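Local structure of YrdC-like domain-containing protein (Streptococcus mutans, 3L7V) at residues Val95-Gly98 against Glu102-Ala105; Ile70-Lys75 against Glu79-Ala84; Cys129-Lys134 against Gly247-Gln252. The protein is of uncertain function but carries a YrdC-like domain and probably binds double-stranded RNA, consistent with a role in tRNA modification. One frame throughout, in Å; residues are numbered along the deposited sequence.

Overall arrangement
All three contacts reach one mixed β-sheet, and each has most of its touching residues buried. Contacts 1 and 2 each join a strand and the helix that follows it after a short connection. Contact 3 instead joins strand 127-132 to a loop more than 110 residues later. Their chemistry differs: contact 1 uses a buried carboxylate on a backbone N-H, contact 2 pairs an aliphatic interior with a charged, more open helix start, and contact 3 is wholly apolar in its side chains. Contact 1 touches both others, through L96 with M71, and through V95 with W133 and the R104 and A105 carbonyls with K134; contacts 2 and 3 stay about 11 Å apart at their nearest atoms.

Contact 1 of 3, residues Val95-Gly98 against Glu102-Ala105; sequences VLCG and ELRA
The carboxylate of E102 turns one face to the backbone of L96, C97 and G98. C97 stands obliquely over this face, its CA 3.7 Å from OE1 of E102. At the end of the group, the amide N of G98 donates to E102 OE1 at 3.2 Å. The bond is nearly straight at hydrogen, 173°, but it enters on the anti side and is tilted 32° out of the carboxylate plane. The second oxygen is served by a water that lies close to the same plane, 2.7 Å from E102 OE2. That water is also 2.6 Å from the carbonyl O of L96, so it can bridge helix and strand end, although its protons may be shared with other acceptors.

With CG anti to the backbone N (chi1 178°) and the chain extended beyond it, E102 reaches the full span from helix to strand end. The buried charge is probably eased by the G98 amide and the water. Alongside, C97 sets SG 4.2 Å from CB of L103, an apolar touch where the two backbones come nearest.

E102 N makes a weak hydrogen bond to OG of S99, just before helix 100-106. The contact closes a short strand-to-helix connection within the mixed sheet of the YrdC-like domain. Strand 94-96 runs between strands 158-163 and 185-188, and C97 is also backbone-bonded to V162. F161 of the parallel neighbour packs on both C97 and L103, so helix 100-106 rests against the sheet beside its own strand.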
ATOM      1  N   VAL A  95      -1.378   2.933   3.429  1.00 23.88           N
ATOM      2  CA  VAL A  95      -2.584   3.550   2.847  1.00 20.30           C
ATOM      3  C   VAL A  95      -2.802   3.174   1.366  1.00 19.68           C
ATOM      4  O   VAL A  95      -1.969   3.478   0.513  1.00 21.23           O
ATOM      5  CB  VAL A  95      -2.562   5.096   2.981  1.00 18.09           C
ATOM      6  CG1 VAL A  95      -3.849   5.693   2.447  1.00 25.61           C
ATOM      7  CG2 VAL A  95      -2.348   5.519   4.420  1.00 12.41           C
ATOM      8  N   LEU A  96      -3.921   2.517   1.065  1.00 19.48           N
ATOM      9  CA  LEU A  96      -4.226   2.081  -0.311  1.00 25.42           C
ATOM     10  C   LEU A  96      -5.006   3.148  -1.103  1.00 26.52           C
ATOM     11  O   LEU A  96      -6.175   3.395  -0.806  1.00 17.05           O
ATOM     12  CB  LEU A  96      -5.038   0.773  -0.304  1.00 18.74           C
ATOM     13  CG  LEU A  96      -4.447  -0.511   0.297  1.00 19.27           C
ATOM     14  CD1 LEU A  96      -5.503  -1.607   0.359  1.00 17.98           C
ATOM     15  CD2 LEU A  96      -3.225  -0.992  -0.478  1.00 17.63           C
ATOM     16  N   CYS A  97      -4.363   3.756  -2.105  1.00 28.03           N
ATOM     17  CA  CYS A  97      -4.969   4.840  -2.907  1.00 29.93           C
ATOM     18  C   CYS A  97      -5.702   4.327  -4.161  1.00 27.74           C
ATOM     19  O   CYS A  97      -5.136   3.591  -4.969  1.00 30.15           O
ATOM     20  CB  CYS A  97      -3.907   5.900  -3.307  1.00 11.78           C
ATOM     21  SG  CYS A  97      -3.191   6.868  -1.916  1.00 30.16           S
ATOM     22  N   GLY A  98      -6.955   4.739  -4.328  1.00 23.35           N
ATOM     23  CA  GLY A  98      -7.767   4.317  -5.457  1.00 22.08           C
ATOM     24  C   GLY A  98      -7.757   5.305  -6.623  1.00 26.81           C
ATOM     25  O   GLY A  98      -8.369   5.051  -7.673  1.00 21.84           O
ATOM     26  N   GLU A 102      -7.273  11.150  -4.567  1.00 21.80           N
ATOM     27  CA  GLU A 102      -7.133  10.815  -3.142  1.00 19.49           C
ATOM     28  C   GLU A 102      -5.708  11.064  -2.647  1.00 17.24           C
ATOM     29  O   GLU A 102      -5.506  11.663  -1.593  1.00 18.89           O
ATOM     30  CB  GLU A 102      -7.551   9.365  -2.841  1.00 19.15           C
ATOM     31  CG  GLU A 102      -7.368   8.978  -1.368  1.00 18.02           C
ATOM     32  CD  GLU A 102      -7.701   7.520  -1.072  1.00 20.59           C
ATOM     33  OE1 GLU A 102      -7.997   6.751  -2.016  1.00 23.09           O
ATOM     34  OE2 GLU A 102      -7.679   7.143   0.116  1.00 21.36           O
ATOM     35  N   LEU A 103      -4.713  10.621  -3.413  1.00 20.25           N
ATOM     36  CA  LEU A 103      -3.323  10.914  -3.051  1.00 21.60           C
ATOM     37  C   LEU A 103      -3.047  12.409  -2.820  1.00 19.73           C
ATOM     38  O   LEU A 103      -2.476  12.795  -1.796  1.00 17.79           O
ATOM     39  CB  LEU A 103      -2.348  10.347  -4.083  1.00 26.20           C
ATOM     40  CG  LEU A 103      -0.894  10.779  -3.889  1.00 24.52           C
ATOM     41  CD1 LEU A 103      -0.267  10.028  -2.723  1.00 24.31           C
ATOM     42  CD2 LEU A 103      -0.091  10.586  -5.163  1.00 21.24           C
ATOM     43  N   ARG A 104      -3.465  13.248  -3.761  1.00 24.03           N
ATOM     44  CA  ARG A 104      -3.194  14.685  -3.671  1.00 25.05           C
ATOM     45  C   ARG A 104      -3.981  15.385  -2.562  1.00 25.78           C
ATOM     46  O   ARG A 104      -3.558  16.423  -2.052  1.00 26.53           O
ATOM     47  CB  ARG A 104      -3.469  15.370  -5.010  1.00 21.29           C
ATOM     48  CG  ARG A 104      -2.555  14.936  -6.150  1.00 20.34           C
ATOM     49  CD  ARG A 104      -2.900  15.694  -7.425  1.00 22.44           C
ATOM     50  NE  ARG A 104      -2.036  15.349  -8.547  1.00 29.29           N
ATOM     51  CZ  ARG A 104      -2.459  14.859  -9.709  1.00 28.20           C
ATOM     52  NH1 ARG A 104      -3.751  14.648  -9.932  1.00 32.40           N
ATOM     53  NH2 ARG A 104      -1.582  14.596 -10.660  1.00 26.27           N
ATOM     54  N   ALA A 105      -5.117  14.815  -2.182  1.00 19.10           N
ATOM     55  CA  ALA A 105      -5.874  15.335  -1.041  1.00 19.66           C
ATOM     56  C   ALA A 105      -5.230  15.056   0.317  1.00 24.70           C
ATOM     57  O   ALA A 105      -5.483  15.791   1.270  1.00 24.60           O
ATOM     58  CB  ALA A 105      -7.326  14.803  -1.056  1.00 16.57           C
TER
HETATM   59  O   HOH W   1      -8.072   4.488   0.628  1.00 19.11           O

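Contact 2 of 3, residues Ile70-Lys75 against Glu79-Ala84; sequences IMTSDK and ERKFEA
I70 and K81 meet through their carbon skeletons, sliding past each other in opposite directions. Their closest approach, CG2 of I70 to CG of K81, is 3.5 Å, tighter than an ordinary van der Waals contact. CB of I70 also lies 3.8 Å from CG of K81, which therefore fits against the branch point. Beyond it the lysine chain bends at chi2 and chi3 and carries CE of K81 to within 4.1 Å of the carbonyl O of I70. T72 is a looser neighbour of this methylene chain, and its buried OG1 finds no polar partner in the model.

At the other end, K75 and E79 are one helical turn apart. E79 N donates to K75 O at 2.9 Å, in the first turn of helix 75-85. Their side chains run across one another, with OE1 of E79 3.1 Å from CE of K75. Because K75 is bent at chi4 (-73°), its NZ swings off and stays 4.0 Å from E79 OE1, too far for a salt bridge. That ammonium is instead paired with E150 and bonded to the carbonyl of G147.

Further out, D74 is the N-cap: its OD1 takes G77 N in the first turn, while OD2 receives G57 N. I207 of helix 205-210 packs on I70, and V59 of the adjoining strand touches both I70 and T72.

This short strand-to-helix connection in the sheet of the YrdC-like domain thus combines an Asp N-cap, a first-turn backbone bond and aliphatic packing. E79 probably adds a weaker, longer-range attraction to the K75 ammonium.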
ATOM      1  N   ILE A  70      -4.300  -8.475   3.995  1.00 19.28           N
ATOM      2  CA  ILE A  70      -5.429  -8.221   4.882  1.00 22.76           C
ATOM      3  C   ILE A  70      -5.837  -6.733   4.815  1.00 20.49           C
ATOM      4  O   ILE A  70      -4.989  -5.853   4.919  1.00 25.07           O
ATOM      5  CB  ILE A  70      -5.077  -8.621   6.335  1.00 23.74           C
ATOM      6  CG1 ILE A  70      -4.547 -10.059   6.358  1.00 20.65           C
ATOM      7  CG2 ILE A  70      -6.293  -8.438   7.258  1.00 19.15           C
ATOM      8  CD1 ILE A  70      -3.783 -10.437   7.615  1.00 20.49           C
HETATM    9  N   MSE A  71      -7.136  -6.476   4.643  1.00 17.87           N
HETATM   10  CA  MSE A  71      -7.696  -5.140   4.407  1.00 21.62           C
HETATM   11  C   MSE A  71      -8.753  -4.754   5.449  1.00 26.28           C
HETATM   12  O   MSE A  71      -9.647  -5.559   5.763  1.00 20.14           O
HETATM   13  CB  MSE A  71      -8.389  -5.094   3.038  1.00 28.83           C
HETATM   14  CG  MSE A  71      -7.506  -4.902   1.826  1.00 36.99           C
HETATM   15 SE   MSE A  71      -8.565  -4.738   0.167  0.70 47.27          SE
HETATM   16  CE  MSE A  71     -10.021  -3.594   0.841  1.00  7.14           C
ATOM     17  N   THR A  72      -8.672  -3.516   5.951  1.00 25.21           N
ATOM     18  CA  THR A  72      -9.653  -2.952   6.897  1.00 23.35           C
ATOM     19  C   THR A  72      -9.783  -1.430   6.739  1.00 28.77           C
ATOM     20  O   THR A  72      -8.989  -0.803   6.029  1.00 28.70           O
ATOM     21  CB  THR A  72      -9.335  -3.289   8.395  1.00 35.14           C
ATOM     22  OG1 THR A  72      -8.050  -2.772   8.772  1.00 30.70           O
ATOM     23  CG2 THR A  72      -9.343  -4.772   8.615  1.00 44.59           C
ATOM     24  N   SER A  73     -10.780  -0.841   7.404  1.00 26.97           N
ATOM     25  CA  SER A  73     -11.017   0.599   7.296  1.00 25.74           C
ATOM     26  C   SER A  73     -11.270   1.354   8.622  1.00 24.48           C
ATOM     27  O   SER A  73     -11.631   2.528   8.597  1.00 25.16           O
ATOM     28  CB  SER A  73     -12.124   0.896   6.273  1.00 28.19           C
ATOM     29  OG  SER A  73     -13.398   0.566   6.787  1.00 42.84           O
ATOM     30  N   ASP A  74     -11.065   0.704   9.769  1.00 21.89           N
ATOM     31  CA  ASP A  74     -11.153   1.412  11.047  1.00 24.56           C
ATOM     32  C   ASP A  74     -10.258   0.851  12.152  1.00 22.37           C
ATOM     33  O   ASP A  74      -9.611  -0.181  11.982  1.00 32.04           O
ATOM     34  CB  ASP A  74     -12.608   1.498  11.523  1.00 37.96           C
ATOM     35  CG  ASP A  74     -13.253   0.130  11.690  1.00 42.34           C
ATOM     36  OD1 ASP A  74     -12.517  -0.868  11.872  1.00 46.79           O
ATOM     37  OD2 ASP A  74     -14.499   0.060  11.633  1.00 36.81           O
ATOM     38  N   LYS A  75     -10.221   1.536  13.289  1.00 21.06           N
ATOM     39  CA  LYS A  75      -9.389   1.110  14.421  1.00 22.89           C
ATOM     40  C   LYS A  75      -9.719  -0.307  14.944  1.00 27.19           C
ATOM     41  O   LYS A  75      -8.812  -1.117  15.180  1.00 28.07           O
ATOM     42  CB  LYS A  75      -9.478   2.145  15.552  1.00 34.14           C
ATOM     43  CG  LYS A  75      -8.720   1.783  16.821  1.00 36.35           C
ATOM     44  CD  LYS A  75      -7.227   1.918  16.636  1.00 43.73           C
ATOM     45  CE  LYS A  75      -6.489   1.733  17.966  1.00 53.03           C
ATOM     46  NZ  LYS A  75      -6.642   2.892  18.892  1.00 56.68           N
ATOM     47  N   GLU A  79      -6.939  -3.389  15.034  1.00 27.53           N
ATOM     48  CA  GLU A  79      -6.617  -4.230  16.193  1.00 33.23           C
ATOM     49  C   GLU A  79      -6.690  -5.728  15.866  1.00 26.49           C
ATOM     50  O   GLU A  79      -5.814  -6.500  16.243  1.00 30.40           O
ATOM     51  CB  GLU A  79      -7.555  -3.922  17.369  1.00 38.75           C
ATOM     52  CG  GLU A  79      -7.492  -2.492  17.876  1.00 44.00           C
ATOM     53  CD  GLU A  79      -6.284  -2.221  18.745  1.00 51.00           C
ATOM     54  OE1 GLU A  79      -6.190  -1.099  19.292  1.00 57.46           O
ATOM     55  OE2 GLU A  79      -5.432  -3.125  18.887  1.00 49.25           O
ATOM     56  N   ARG A  80      -7.746  -6.131  15.169  1.00 25.61           N
ATOM     57  CA  ARG A  80      -7.902  -7.523  14.766  1.00 27.50           C
ATOM     58  C   ARG A  80      -6.730  -7.965  13.869  1.00 27.85           C
ATOM     59  O   ARG A  80      -6.237  -9.077  13.992  1.00 27.46           O
ATOM     60  CB  ARG A  80      -9.276  -7.757  14.091  1.00 29.40           C
ATOM     61  CG  ARG A  80     -10.508  -7.544  15.029  1.00 24.55           C
ATOM     62  CD  ARG A  80     -11.865  -7.553  14.277  1.00 30.12           C
ATOM     63  NE  ARG A  80     -12.245  -8.889  13.789  1.00 29.46           N
ATOM     64  CZ  ARG A  80     -13.137  -9.136  12.828  1.00 26.63           C
ATOM     65  NH1 ARG A  80     -13.756  -8.145  12.201  1.00 27.97           N
ATOM     66  NH2 ARG A  80     -13.397 -10.389  12.468  1.00 27.02           N
ATOM     67  N   LYS A  81      -6.267  -7.078  12.990  1.00 32.93           N
ATOM     68  CA  LYS A  81      -5.197  -7.421  12.051  1.00 31.26           C
ATOM     69  C   LYS A  81      -3.872  -7.676  12.750  1.00 28.17           C
ATOM     70  O   LYS A  81      -3.231  -8.696  12.518  1.00 32.97           O
ATOM     71  CB  LYS A  81      -4.998  -6.333  10.991  1.00 32.23           C
ATOM     72  CG  LYS A  81      -4.418  -6.887   9.706  1.00 34.41           C
ATOM     73  CD  LYS A  81      -3.387  -5.972   9.103  1.00 33.03           C
ATOM     74  CE  LYS A  81      -3.972  -4.647   8.712  1.00 31.77           C
ATOM     75  NZ  LYS A  81      -2.891  -3.651   8.652  1.00 33.23           N
ATOM     76  N   PHE A  82      -3.461  -6.731  13.589  1.00 28.03           N
ATOM     77  CA  PHE A  82      -2.216  -6.849  14.330  1.00 27.10           C
ATOM     78  C   PHE A  82      -2.213  -8.110  15.217  1.00 31.42           C
ATOM     79  O   PHE A  82      -1.227  -8.854  15.238  1.00 31.83           O
ATOM     80  CB  PHE A  82      -1.945  -5.563  15.137  1.00 30.65           C
ATOM     81  CG  PHE A  82      -1.331  -4.437  14.315  1.00 32.67           C
ATOM     82  CD1 PHE A  82      -2.082  -3.752  13.364  1.00 30.17           C
ATOM     83  CD2 PHE A  82      -0.001  -4.071  14.494  1.00 33.76           C
ATOM     84  CE1 PHE A  82      -1.520  -2.725  12.606  1.00 29.86           C
ATOM     85  CE2 PHE A  82       0.571  -3.042  13.737  1.00 36.11           C
ATOM     86  CZ  PHE A  82      -0.193  -2.368  12.790  1.00 32.39           C
ATOM     87  N   GLU A  83      -3.321  -8.367  15.916  1.00 27.02           N
ATOM     88  CA  GLU A  83      -3.451  -9.573  16.741  1.00 23.85           C
ATOM     89  C   GLU A  83      -3.333 -10.869  15.928  1.00 36.30           C
ATOM     90  O   GLU A  83      -2.635 -11.801  16.336  1.00 40.14           O
ATOM     91  CB  GLU A  83      -4.776  -9.555  17.509  1.00 26.14           C
ATOM     92  CG  GLU A  83      -5.073 -10.833  18.287  1.00 32.00           C
ATOM     93  N   ALA A  84      -4.012 -10.922  14.781  1.00 38.13           N
ATOM     94  CA  ALA A  84      -4.038 -12.127  13.945  1.00 40.88           C
ATOM     95  C   ALA A  84      -2.668 -12.490  13.374  1.00 41.93           C
ATOM     96  O   ALA A  84      -2.347 -13.672  13.249  1.00 37.71           O
ATOM     97  CB  ALA A  84      -5.068 -11.987  12.817  1.00 37.42           C
TER

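Contact 3 of 3, residues Cys129-Lys134 against Gly247-Gln252; sequences CILPWK and GKLIPQ
L249 extends one methyl, CD1, toward both L131 and P132, and this branch carries the contact. CD1 of L249 lies 4.0 Å from CD2 of L131, and the two leucine side chains run obliquely to one another. Against P132 the leucine stands at about a right angle, its CD1 coming in at the CD edge of the P132 ring, 4.1 Å away. A single methyl group is therefore received at the junction of two consecutive strand residues. The torsions explain the meeting: L249 turns CG away from its backbone N (chi1 -163°), whereas L131 keeps CG beside its own N (chi1 -66°) and brings its methyl end nearer than its CB direction alone would suggest.

One face of the proline ring is turned to the loop backbone. The carbonyl O of G247 sits over this face, 3.7 Å from CG of P132, and the amide N of L249 lies on the same side, 4.0 Å from CG of P132. G247 itself adopts a positive phi of 92°, a conformation readily accessible to a residue without a side chain. Next to it, K248 N is hydrogen-bonded to OD2 of D244.

Around this patch, I113 of helix 111-123 also packs on L249, and M242 touches L131. The strand edges are used in the sheet, L131 pairing with S159 and I130 with V240 and M242.

The arrangement is a long-range packing of a loop onto a sheet strand. With no hydrogen bond or charge pair crossing between the segments, strand 127-132 and the loop following strand 239-241 are held together here by van der Waals packing and burial of apolar surface.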
ATOM      1  N   CYS A 129       5.459   4.919  -1.600  1.00 13.94           N
ATOM      2  CA  CYS A 129       6.378   5.967  -1.142  1.00 22.80           C
ATOM      3  C   CYS A 129       6.016   6.468   0.252  1.00 12.02           C
ATOM      4  O   CYS A 129       4.840   6.695   0.557  1.00 13.21           O
ATOM      5  CB  CYS A 129       6.417   7.171  -2.110  1.00 28.11           C
ATOM      6  SG  CYS A 129       7.049   6.907  -3.816  1.00 26.02           S
ATOM      7  N   ILE A 130       7.038   6.670   1.077  1.00 14.41           N
ATOM      8  CA  ILE A 130       6.871   7.193   2.429  1.00 17.69           C
ATOM      9  C   ILE A 130       6.811   8.717   2.393  1.00 22.24           C
ATOM     10  O   ILE A 130       7.810   9.374   2.060  1.00 22.84           O
ATOM     11  CB  ILE A 130       8.027   6.738   3.345  1.00 20.16           C
ATOM     12  CG1 ILE A 130       8.121   5.213   3.349  1.00 28.38           C
ATOM     13  CG2 ILE A 130       7.853   7.272   4.779  1.00 11.95           C
ATOM     14  CD1 ILE A 130       9.141   4.686   4.312  1.00 32.92           C
ATOM     15  N   LEU A 131       5.637   9.262   2.738  1.00 19.28           N
ATOM     16  CA  LEU A 131       5.361  10.709   2.712  1.00 21.06           C
ATOM     17  C   LEU A 131       4.763  11.268   4.038  1.00 17.96           C
ATOM     18  O   LEU A 131       4.234  10.514   4.846  1.00 19.93           O
ATOM     19  CB  LEU A 131       4.419  11.026   1.537  1.00 18.02           C
ATOM     20  CG  LEU A 131       4.981  10.800   0.122  1.00 18.52           C
ATOM     21  CD1 LEU A 131       3.871  10.728  -0.936  1.00  7.93           C
ATOM     22  CD2 LEU A 131       6.031  11.876  -0.236  1.00 12.86           C
ATOM     23  N   PRO A 132       4.844  12.594   4.253  1.00 18.63           N
ATOM     24  CA  PRO A 132       4.142  13.245   5.378  1.00 18.44           C
ATOM     25  C   PRO A 132       2.687  13.566   5.024  1.00 20.14           C
ATOM     26  O   PRO A 132       2.370  13.691   3.846  1.00 30.63           O
ATOM     27  CB  PRO A 132       4.903  14.570   5.565  1.00 17.03           C
ATOM     28  CG  PRO A 132       6.031  14.571   4.514  1.00 17.83           C
ATOM     29  CD  PRO A 132       5.622  13.567   3.463  1.00 15.76           C
ATOM     30  N   TRP A 133       1.820  13.714   6.021  1.00 24.09           N
ATOM     31  CA  TRP A 133       0.426  14.142   5.781  1.00 24.96           C
ATOM     32  C   TRP A 133       0.301  15.660   5.685  1.00 24.59           C
ATOM     33  O   TRP A 133       1.017  16.396   6.370  1.00 28.36           O
ATOM     34  CB  TRP A 133      -0.517  13.650   6.896  1.00 14.74           C
ATOM     35  CG  TRP A 133      -0.837  12.180   6.850  1.00 21.85           C
ATOM     36  CD1 TRP A 133       0.010  11.142   7.145  1.00 22.98           C
ATOM     37  CD2 TRP A 133      -2.098  11.582   6.504  1.00 23.06           C
ATOM     38  NE1 TRP A 133      -0.645   9.939   6.993  1.00 24.00           N
ATOM     39  CE2 TRP A 133      -1.939  10.181   6.608  1.00 23.74           C
ATOM     40  CE3 TRP A 133      -3.344  12.093   6.118  1.00 26.39           C
ATOM     41  CZ2 TRP A 133      -2.979   9.286   6.333  1.00 23.25           C
ATOM     42  CZ3 TRP A 133      -4.376  11.200   5.846  1.00 28.67           C
ATOM     43  CH2 TRP A 133      -4.184   9.814   5.958  1.00 23.60           C
ATOM     44  N   LYS A 134      -0.614  16.127   4.847  1.00 26.17           N
ATOM     45  CA  LYS A 134      -1.000  17.542   4.867  1.00 34.44           C
ATOM     46  C   LYS A 134      -1.643  17.895   6.206  1.00 36.92           C
ATOM     47  O   LYS A 134      -2.491  17.153   6.702  1.00 39.09           O
ATOM     48  CB  LYS A 134      -1.973  17.849   3.734  1.00 30.38           C
ATOM     49  CG  LYS A 134      -1.318  17.896   2.379  1.00 32.23           C
ATOM     50  CD  LYS A 134      -2.288  17.449   1.307  1.00 39.42           C
ATOM     51  CE  LYS A 134      -2.936  18.627   0.624  1.00 46.03           C
ATOM     52  NZ  LYS A 134      -1.933  19.271  -0.256  1.00 54.90           N
ATOM     53  N   GLY A 247      11.345  13.012   9.143  1.00 34.30           N
ATOM     54  CA  GLY A 247      10.002  12.916   8.592  1.00 29.72           C
ATOM     55  C   GLY A 247       9.576  14.112   7.749  1.00 27.03           C
ATOM     56  O   GLY A 247       8.423  14.188   7.301  1.00 29.14           O
ATOM     57  N   LYS A 248      10.497  15.051   7.530  1.00 17.66           N
ATOM     58  CA  LYS A 248      10.221  16.207   6.679  1.00 24.39           C
ATOM     59  C   LYS A 248      10.433  15.888   5.184  1.00 26.58           C
ATOM     60  O   LYS A 248      11.362  15.165   4.836  1.00 31.37           O
ATOM     61  CB  LYS A 248      11.087  17.399   7.105  1.00 23.60           C
ATOM     62  N   LEU A 249       9.562  16.415   4.320  1.00 22.68           N
ATOM     63  CA  LEU A 249       9.680  16.246   2.860  1.00 29.73           C
ATOM     64  C   LEU A 249      11.079  16.618   2.323  1.00 25.91           C
ATOM     65  O   LEU A 249      11.665  17.598   2.769  1.00 26.41           O
ATOM     66  CB  LEU A 249       8.604  17.092   2.151  1.00 29.92           C
ATOM     67  CG  LEU A 249       8.223  16.839   0.683  1.00 28.54           C
ATOM     68  CD1 LEU A 249       7.812  15.390   0.462  1.00 22.57           C
ATOM     69  CD2 LEU A 249       7.098  17.795   0.229  1.00 23.51           C
ATOM     70  N   ILE A 250      11.621  15.818   1.401  1.00 23.21           N
ATOM     71  CA  ILE A 250      12.862  16.176   0.687  1.00 23.11           C
ATOM     72  C   ILE A 250      12.646  17.426  -0.170  1.00 26.40           C
ATOM     73  O   ILE A 250      11.513  17.712  -0.578  1.00 28.13           O
ATOM     74  CB  ILE A 250      13.342  15.043  -0.256  1.00 20.84           C
ATOM     75  CG1 ILE A 250      12.283  14.777  -1.334  1.00 21.18           C
ATOM     76  CG2 ILE A 250      13.706  13.770   0.542  1.00 14.13           C
ATOM     77  CD1 ILE A 250      12.703  13.815  -2.426  1.00 24.18           C
ATOM     78  N   PRO A 251      13.729  18.180  -0.447  1.00 25.99           N
ATOM     79  CA  PRO A 251      13.675  19.400  -1.270  1.00 24.48           C
ATOM     80  C   PRO A 251      13.444  19.134  -2.754  1.00 24.93           C
ATOM     81  O   PRO A 251      13.735  18.032  -3.234  1.00 22.48           O
ATOM     82  CB  PRO A 251      15.075  20.010  -1.092  1.00 32.03           C
ATOM     83  CG  PRO A 251      15.643  19.368   0.113  1.00 33.08           C
ATOM     84  CD  PRO A 251      15.049  17.997   0.173  1.00 28.60           C
ATOM     85  N   GLN A 252      12.927  20.142  -3.457  1.00 26.76           N
ATOM     86  CA  GLN A 252      12.893  20.158  -4.919  1.00 31.83           C
ATOM     87  C   GLN A 252      14.299  20.287  -5.464  1.00 30.32           C
ATOM     88  O   GLN A 252      15.048  21.155  -5.033  1.00 30.23           O
ATOM     89  CB  GLN A 252      12.087  21.355  -5.439  1.00 35.65           C
ATOM     90  CG  GLN A 252      10.662  21.058  -5.857  1.00 40.71           C
ATOM     91  CD  GLN A 252      10.550  20.457  -7.254  1.00 41.40           C
ATOM     92  OE1 GLN A 252      10.922  21.077  -8.254  1.00 46.15           O
ATOM     93  NE2 GLN A 252      10.010  19.252  -7.324  1.00 34.56           N
TER